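Local coordinates for protein Abbfa_003403 (Acinetobacter baumannii, PDB 4ZXH) that probably builds a peptide natural product as a nonribosomal peptide synthetase, with condensation, adenylation, carrier and thioesterase domains in one chain, at residues A[167-172]-A[366-371]. Residues are numbered along the deposited sequence; the frame is centred on the assembly and turned at random.
Sequences GLVAES and MDEFKE. With K (potassium ion), chain D.
Val-169 reaches Phe-369 through a single methyl group: CG1 lies 3.9 Å from CE2 of the phenylalanine and equally near its CZ, approaching the ring obliquely. The two side chains cross at about a right angle. CG1 stands anti to the valine's carbonyl carbon (chi1 -64°), which directs this branch at the ring. The same methyl also meets the aliphatic part of Glu-368, with CG1 4.2 Å from the glutamate CG. No hydrogen bond joins the segments; with about 111 Å² buried on the two sides together, the contact is small and apolar.

Polar groups pair outside it. The carboxylate of Glu-368 forms a salt bridge through OE2 with Arg-160, whose NE also bonds to the carbonyl of Glu-171, so one arginine links both loops. Within 366-371 a backbone bond runs from Phe-369 N to Met-366 O (2.9 Å), and Glu-371 O binds the potassium ion at 2.9 Å, a site completed by Leu-372, Leu-374, Ile-376 and Ser-391.

In the condensation domain, 167-172 leaves helix 152-165 through a Schellman motif at Gly-167, while Phe-369 packs on Arg-160 and Ser-163 of that helix and on Leu-382 of strand 382-383; Leu-168 covers Leu-387 and Leu-389 of strand 387-391.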
loop_
_atom_site.group_PDB
_atom_site.type_symbol
_atom_site.label_atom_id
_atom_site.label_comp_id
_atom_site.label_asym_id
_atom_site.label_seq_id
_atom_site.Cartn_x
_atom_site.Cartn_y
_atom_site.Cartn_z
ATOM N N GLY A 167 -23.336 16.796 43.898
ATOM C CA GLY A 167 -23.211 16.380 45.284
ATOM C C GLY A 167 -22.409 15.113 45.561
ATOM O O GLY A 167 -22.594 14.486 46.604
ATOM N N LEU A 168 -21.508 14.745 44.653
ATOM C CA LEU A 168 -20.712 13.521 44.797
ATOM C C LEU A 168 -19.337 13.720 45.456
ATOM O O LEU A 168 -18.814 12.810 46.088
ATOM C CB LEU A 168 -20.532 12.860 43.433
ATOM C CG LEU A 168 -21.837 12.337 42.852
ATOM C CD1 LEU A 168 -21.653 11.934 41.418
ATOM C CD2 LEU A 168 -22.296 11.162 43.675
ATOM N N VAL A 169 -18.749 14.898 45.302
ATOM C CA VAL A 169 -17.479 15.199 45.960
ATOM C C VAL A 169 -17.644 16.539 46.638
ATOM O O VAL A 169 -18.536 17.313 46.269
ATOM C CB VAL A 169 -16.267 15.245 44.972
ATOM C CG1 VAL A 169 -16.028 13.886 44.355
ATOM C CG2 VAL A 169 -16.481 16.289 43.901
ATOM N N ALA A 170 -16.799 16.828 47.618
ATOM C CA ALA A 170 -17.030 18.015 48.437
ATOM C C ALA A 170 -16.480 19.277 47.790
ATOM O O ALA A 170 -17.101 20.329 47.867
ATOM C CB ALA A 170 -16.442 17.829 49.821
ATOM N N GLU A 171 -15.320 19.188 47.146
ATOM C CA GLU A 171 -14.798 20.379 46.484
ATOM C C GLU A 171 -14.058 20.089 45.178
ATOM O O GLU A 171 -13.571 18.979 44.941
ATOM C CB GLU A 171 -13.896 21.158 47.440
ATOM C CG GLU A 171 -12.842 20.320 48.136
ATOM C CD GLU A 171 -12.034 21.124 49.144
ATOM O OE1 GLU A 171 -12.483 22.233 49.541
ATOM O OE2 GLU A 171 -10.946 20.643 49.536
ATOM N N SER A 172 -14.007 21.126 44.345
ATOM C CA SER A 172 -13.430 21.101 43.005
ATOM C C SER A 172 -12.749 22.431 42.712
ATOM O O SER A 172 -13.271 23.490 43.068
ATOM C CB SER A 172 -14.522 20.823 41.964
ATOM O OG SER A 172 -14.168 21.294 40.669
ATOM N N MET A 366 -7.626 13.123 41.518
ATOM C CA MET A 366 -8.836 12.390 41.153
ATOM C C MET A 366 -8.952 11.050 41.918
ATOM O O MET A 366 -9.453 10.065 41.377
ATOM C CB MET A 366 -8.871 12.133 39.637
ATOM C CG MET A 366 -9.001 13.389 38.778
ATOM S SD MET A 366 -10.519 14.361 39.015
ATOM C CE MET A 366 -9.879 15.969 38.517
ATOM N N ASP A 367 -8.508 11.015 43.173
ATOM C CA ASP A 367 -8.506 9.770 43.948
ATOM C C ASP A 367 -9.870 9.070 44.047
ATOM O O ASP A 367 -9.953 7.846 43.869
ATOM C CB ASP A 367 -7.966 10.036 45.351
ATOM C CG ASP A 367 -6.480 10.385 45.351
ATOM O OD1 ASP A 367 -5.809 10.170 44.317
ATOM O OD2 ASP A 367 -5.980 10.876 46.389
ATOM N N GLU A 368 -10.927 9.844 44.315
ATOM C CA GLU A 368 -12.295 9.320 44.391
ATOM C C GLU A 368 -12.728 8.603 43.118
ATOM O O GLU A 368 -13.618 7.757 43.164
ATOM C CB GLU A 368 -13.303 10.443 44.680
ATOM C CG GLU A 368 -13.008 11.344 45.888
ATOM C CD GLU A 368 -12.098 12.521 45.535
ATOM O OE1 GLU A 368 -11.358 12.429 44.528
ATOM O OE2 GLU A 368 -12.133 13.545 46.245
ATOM N N PHE A 369 -12.099 8.951 41.990
ATOM C CA PHE A 369 -12.477 8.445 40.669
ATOM C C PHE A 369 -11.507 7.415 40.111
ATOM O O PHE A 369 -11.668 6.969 38.970
ATOM C CB PHE A 369 -12.574 9.594 39.659
ATOM C CG PHE A 369 -13.556 10.650 40.033
ATOM C CD1 PHE A 369 -14.856 10.601 39.564
ATOM C CD2 PHE A 369 -13.186 11.699 40.860
ATOM C CE1 PHE A 369 -15.778 11.593 39.915
ATOM C CE2 PHE A 369 -14.102 12.680 41.225
ATOM C CZ PHE A 369 -15.398 12.629 40.742
ATOM N N LYS A 370 -10.495 7.056 40.896
ATOM C CA LYS A 370 -9.441 6.151 40.437
ATOM C C LYS A 370 -10.019 4.857 39.848
ATOM O O LYS A 370 -9.912 4.600 38.647
ATOM C CB LYS A 370 -8.490 5.844 41.594
ATOM C CG LYS A 370 -7.401 4.814 41.311
ATOM C CD LYS A 370 -6.575 4.527 42.583
ATOM C CE LYS A 370 -5.728 3.255 42.452
ATOM N NZ LYS A 370 -6.559 2.012 42.338
ATOM N N GLU A 371 -10.670 4.067 40.687
ATOM C CA GLU A 371 -11.188 2.782 40.253
ATOM C C GLU A 371 -12.316 2.895 39.207
ATOM O O GLU A 371 -12.458 2.007 38.368
ATOM C CB GLU A 371 -11.647 1.983 41.476
ATOM C CG GLU A 371 -10.532 1.831 42.496
ATOM C CD GLU A 371 -10.873 0.871 43.618
ATOM O OE1 GLU A 371 -11.911 0.195 43.519
ATOM O OE2 GLU A 371 -10.108 0.795 44.609
HETATM K K K D . -13.791 1.072 35.962
#